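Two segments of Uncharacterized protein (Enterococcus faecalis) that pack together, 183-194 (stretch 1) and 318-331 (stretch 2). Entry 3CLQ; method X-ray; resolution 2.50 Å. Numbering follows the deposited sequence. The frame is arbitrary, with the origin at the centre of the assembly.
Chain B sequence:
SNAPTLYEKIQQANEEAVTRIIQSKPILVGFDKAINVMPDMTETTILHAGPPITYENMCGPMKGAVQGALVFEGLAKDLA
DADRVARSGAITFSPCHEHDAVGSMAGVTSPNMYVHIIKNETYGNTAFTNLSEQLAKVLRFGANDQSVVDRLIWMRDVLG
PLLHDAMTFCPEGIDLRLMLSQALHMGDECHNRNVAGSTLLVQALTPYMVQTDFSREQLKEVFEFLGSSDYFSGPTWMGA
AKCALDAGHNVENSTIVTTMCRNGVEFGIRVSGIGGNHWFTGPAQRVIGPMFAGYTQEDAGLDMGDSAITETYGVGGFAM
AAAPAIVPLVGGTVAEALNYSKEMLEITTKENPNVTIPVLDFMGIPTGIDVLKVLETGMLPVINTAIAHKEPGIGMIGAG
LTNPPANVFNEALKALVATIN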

# COMPACT_ATOMS: atom_id res chain seq x y z
N ALA B 183 -6.47 -1.45 -1.50
CA ALA B 183 -6.03 -0.09 -1.27
C ALA B 183 -6.57 0.46 0.08
O ALA B 183 -5.81 1.02 0.87
N LEU B 184 -7.86 0.30 0.33
CA LEU B 184 -8.48 0.82 1.53
C LEU B 184 -7.97 0.13 2.79
O LEU B 184 -8.22 0.57 3.90
N HIS B 185 -7.27 -0.99 2.64
CA HIS B 185 -6.67 -1.58 3.81
C HIS B 185 -5.23 -1.12 3.88
O HIS B 185 -4.52 -1.53 4.78
N MSE B 186 -4.82 -0.28 2.93
CA MSE B 186 -3.45 0.21 2.89
C MSE B 186 -3.37 1.74 3.01
O MSE B 186 -2.44 2.37 2.48
N GLY B 187 -4.33 2.34 3.70
CA GLY B 187 -4.25 3.75 4.04
C GLY B 187 -4.64 4.70 2.92
O GLY B 187 -4.32 5.88 2.99
N ASP B 188 -5.31 4.21 1.89
CA ASP B 188 -5.79 5.09 0.83
C ASP B 188 -7.24 5.32 1.07
O ASP B 188 -7.82 4.63 1.90
N GLU B 189 -7.81 6.26 0.33
CA GLU B 189 -9.25 6.47 0.35
C GLU B 189 -9.72 6.66 -1.07
O GLU B 189 -10.91 6.89 -1.32
N CYS B 190 -8.77 6.57 -2.00
CA CYS B 190 -9.06 6.55 -3.44
C CYS B 190 -9.64 7.83 -4.04
O CYS B 190 -10.27 7.81 -5.07
N HIS B 191 -9.42 8.95 -3.38
CA HIS B 191 -9.73 10.25 -3.94
C HIS B 191 -8.46 11.10 -3.83
O HIS B 191 -7.79 11.37 -4.84
N ASN B 192 -8.10 11.48 -2.60
CA ASN B 192 -6.95 12.34 -2.34
C ASN B 192 -5.62 11.60 -2.18
O ASN B 192 -4.58 12.06 -2.64
N ARG B 193 -5.64 10.45 -1.50
CA ARG B 193 -4.45 9.64 -1.32
C ARG B 193 -4.61 8.34 -2.13
O ARG B 193 -5.52 7.55 -1.86
N ASN B 194 -3.74 8.14 -3.12
CA ASN B 194 -3.90 7.06 -4.10
C ASN B 194 -2.64 6.23 -4.23
O ASN B 194 -2.52 5.43 -5.17
N PHE B 318 -15.96 9.81 2.33
CA PHE B 318 -16.80 8.87 3.07
C PHE B 318 -15.91 7.85 3.77
O PHE B 318 -16.23 7.37 4.85
N ALA B 319 -14.77 7.52 3.15
CA ALA B 319 -13.85 6.55 3.74
C ALA B 319 -12.75 7.23 4.53
O ALA B 319 -11.88 6.58 5.03
N MSE B 320 -12.80 8.55 4.62
CA MSE B 320 -11.85 9.31 5.41
C MSE B 320 -11.09 8.46 6.43
O MSE B 320 -9.87 8.43 6.44
N ALA B 321 -11.82 7.76 7.30
CA ALA B 321 -11.22 7.03 8.42
C ALA B 321 -10.09 6.08 8.04
O ALA B 321 -9.22 5.79 8.85
N ALA B 322 -10.13 5.57 6.82
CA ALA B 322 -9.18 4.57 6.35
C ALA B 322 -7.81 5.16 6.06
O ALA B 322 -6.84 4.44 5.88
N ALA B 323 -7.73 6.49 6.05
CA ALA B 323 -6.57 7.15 5.51
C ALA B 323 -6.08 8.23 6.43
O ALA B 323 -6.07 9.42 6.04
N PRO B 324 -5.68 7.86 7.66
CA PRO B 324 -5.20 8.86 8.57
C PRO B 324 -4.01 9.62 8.01
O PRO B 324 -3.72 10.71 8.46
N ALA B 325 -3.32 9.08 7.03
CA ALA B 325 -2.22 9.83 6.40
C ALA B 325 -2.62 11.23 5.87
O ALA B 325 -1.79 12.14 5.79
N ILE B 326 -3.88 11.44 5.50
CA ILE B 326 -4.23 12.70 4.86
C ILE B 326 -4.55 13.87 5.80
O ILE B 326 -4.55 15.03 5.39
N VAL B 327 -4.81 13.58 7.06
CA VAL B 327 -5.22 14.64 7.98
C VAL B 327 -4.49 15.99 7.85
O VAL B 327 -5.13 17.04 7.80
N PRO B 328 -3.14 16.00 7.81
CA PRO B 328 -2.57 17.34 7.67
C PRO B 328 -2.68 17.93 6.25
O PRO B 328 -2.55 19.14 6.07
N LEU B 329 -2.93 17.09 5.24
CA LEU B 329 -3.13 17.61 3.90
C LEU B 329 -4.57 18.11 3.69
O LEU B 329 -4.81 19.08 2.96
N VAL B 330 -5.53 17.45 4.32
CA VAL B 330 -6.92 17.77 4.04
C VAL B 330 -7.53 18.50 5.20
O VAL B 330 -8.64 19.03 5.08
N GLY B 331 -6.82 18.53 6.31
CA GLY B 331 -7.26 19.30 7.46
C GLY B 331 -8.06 18.42 8.40
O GLY B 331 -8.32 17.25 8.11

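No hydrogen bond crosses between these two stretches; the contact rests on small apolar groups fitted closely together, alanines above all on stretch 2. Leu184 leaves its backbone sideways, yet with chi1 m and chi2 near -97° it brings CD1 to 3.5 Å from Ala319 CB and 3.8 Å from Ala322 CB. His185 and Met186 point away and leave the contact alone. At Gly187 the backbones come closest: its CA sits 3.3 Å from Ala322 O in a nearly straight CA-H...O contact, and its O lies 3.4 Å from Ala323 CB. Its positive phi by itself favours glycine. Asp188 turns away, contributing only backbone.

Glu189 points toward stretch 2 but serves two purposes. Its p, p rotamer places CG 3.6 Å from Ala323 CB, while the carboxylate folds back over its own loop: OE1 accepts from His191 N (2.6 Å) and Arg193 N (2.9 Å), OE2 from Asn192 N (2.8 Å) and Asn192 ND2 (3.1 Å). The carboxylate thus ties together the backbone from His191 to Arg193, while CB and CG face stretch 2. Asn192, chi1 m, sets CG 4.2 Å from Val330 CG2. Arg193, its chi1 of 147° between wells, packs through both its base and its guanidinium: Arg193 CB meets Ile326 CG2 at 3.5 Å, with Ile326 in p, t, and Ala325 CB covers one guanidinium face, 3.3 Å from Arg193 NE.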

# COMPACT_ATOMS: atom_id res chain seq x y z
CB ALA B 183 -6.45 0.81 -2.44
CB LEU B 184 -10.00 0.71 1.45
CG LEU B 184 -10.78 1.85 0.79
CD1 LEU B 184 -11.34 2.87 1.79
CD2 LEU B 184 -9.91 2.56 -0.22
CB HIS B 185 -6.76 -3.10 3.77
CG HIS B 185 -8.10 -3.63 4.15
ND1 HIS B 185 -8.31 -4.95 4.47
CD2 HIS B 185 -9.30 -3.02 4.29
CE1 HIS B 185 -9.58 -5.14 4.77
NE2 HIS B 185 -10.20 -3.98 4.66
CB MSE B 186 -2.76 -0.22 1.62
CG MSE B 186 -2.56 -1.70 1.48
SE MSE B 186 -2.21 -2.20 -0.38
CE MSE B 186 -0.43 -1.48 -0.62
CB ASP B 188 -5.71 4.42 -0.53
CG ASP B 188 -4.34 4.54 -1.14
OD1 ASP B 188 -3.40 4.86 -0.37
OD2 ASP B 188 -4.23 4.31 -2.38
CB GLU B 189 -9.64 7.64 1.25
CG GLU B 189 -8.70 8.81 1.21
CD GLU B 189 -8.74 9.55 -0.12
OE1 GLU B 189 -8.14 9.05 -1.10
OE2 GLU B 189 -9.34 10.64 -0.20
CB CYS B 190 -9.92 5.32 -3.83
SG CYS B 190 -9.09 3.68 -3.56
CB HIS B 191 -10.87 10.89 -3.16
CG HIS B 191 -11.45 12.11 -3.80
ND1 HIS B 191 -12.80 12.41 -3.75
CD2 HIS B 191 -10.87 13.12 -4.49
CE1 HIS B 191 -13.02 13.55 -4.38
NE2 HIS B 191 -11.86 14.00 -4.84
CB ASN B 192 -7.22 13.15 -1.09
CG ASN B 192 -8.44 14.04 -1.23
OD1 ASN B 192 -8.40 15.03 -1.97
ND2 ASN B 192 -9.55 13.68 -0.54
CB ARG B 193 -4.14 9.42 0.17
CG ARG B 193 -3.51 8.09 0.52
CD ARG B 193 -2.93 8.01 1.93
NE ARG B 193 -1.66 8.71 1.97
CZ ARG B 193 -0.46 8.18 2.20
NH1 ARG B 193 -0.31 6.90 2.45
NH2 ARG B 193 0.60 8.97 2.19
CB ASN B 194 -4.27 7.63 -5.49
CG ASN B 194 -5.71 8.11 -5.56
OD1 ASN B 194 -6.65 7.35 -5.29
ND2 ASN B 194 -5.90 9.38 -5.94
CB PHE B 318 -17.77 8.18 2.12
CG PHE B 318 -19.07 8.93 1.89
CD1 PHE B 318 -20.28 8.26 1.88
CD2 PHE B 318 -19.07 10.30 1.67
CE1 PHE B 318 -21.47 8.94 1.67
CE2 PHE B 318 -20.26 10.98 1.45
CZ PHE B 318 -21.46 10.30 1.46
CB ALA B 319 -13.25 5.65 2.69
CB MSE B 320 -12.60 10.41 6.13
CG MSE B 320 -11.97 11.77 6.09
SE MSE B 320 -13.14 13.05 7.00
CE MSE B 320 -11.70 14.31 7.50
CB ALA B 321 -12.28 6.27 9.18
CB ALA B 322 -9.71 3.91 5.11
CB ALA B 323 -6.94 7.75 4.18
CB PRO B 324 -4.80 8.05 9.81
CG PRO B 324 -4.59 6.70 9.34
CD PRO B 324 -5.62 6.52 8.25
CB ALA B 325 -1.57 9.02 5.30
CB ILE B 326 -5.41 12.54 3.92
CG1 ILE B 326 -6.61 11.94 4.69
CG2 ILE B 326 -4.99 11.72 2.72
CD1 ILE B 326 -7.94 12.11 4.00
CB VAL B 327 -5.30 14.09 9.45
CG1 VAL B 327 -5.27 15.19 10.50
CG2 VAL B 327 -6.57 13.21 9.60
CB PRO B 328 -1.10 17.14 8.07
CG PRO B 328 -0.81 15.73 7.71
CD PRO B 328 -2.10 14.96 7.93
CB LEU B 329 -2.74 16.58 2.83
CG LEU B 329 -3.19 16.90 1.39
CD1 LEU B 329 -2.50 18.14 0.83
CD2 LEU B 329 -2.99 15.71 0.45
CB VAL B 330 -7.74 16.51 3.76
CG1 VAL B 330 -9.21 16.78 4.04
CG2 VAL B 330 -7.50 16.02 2.32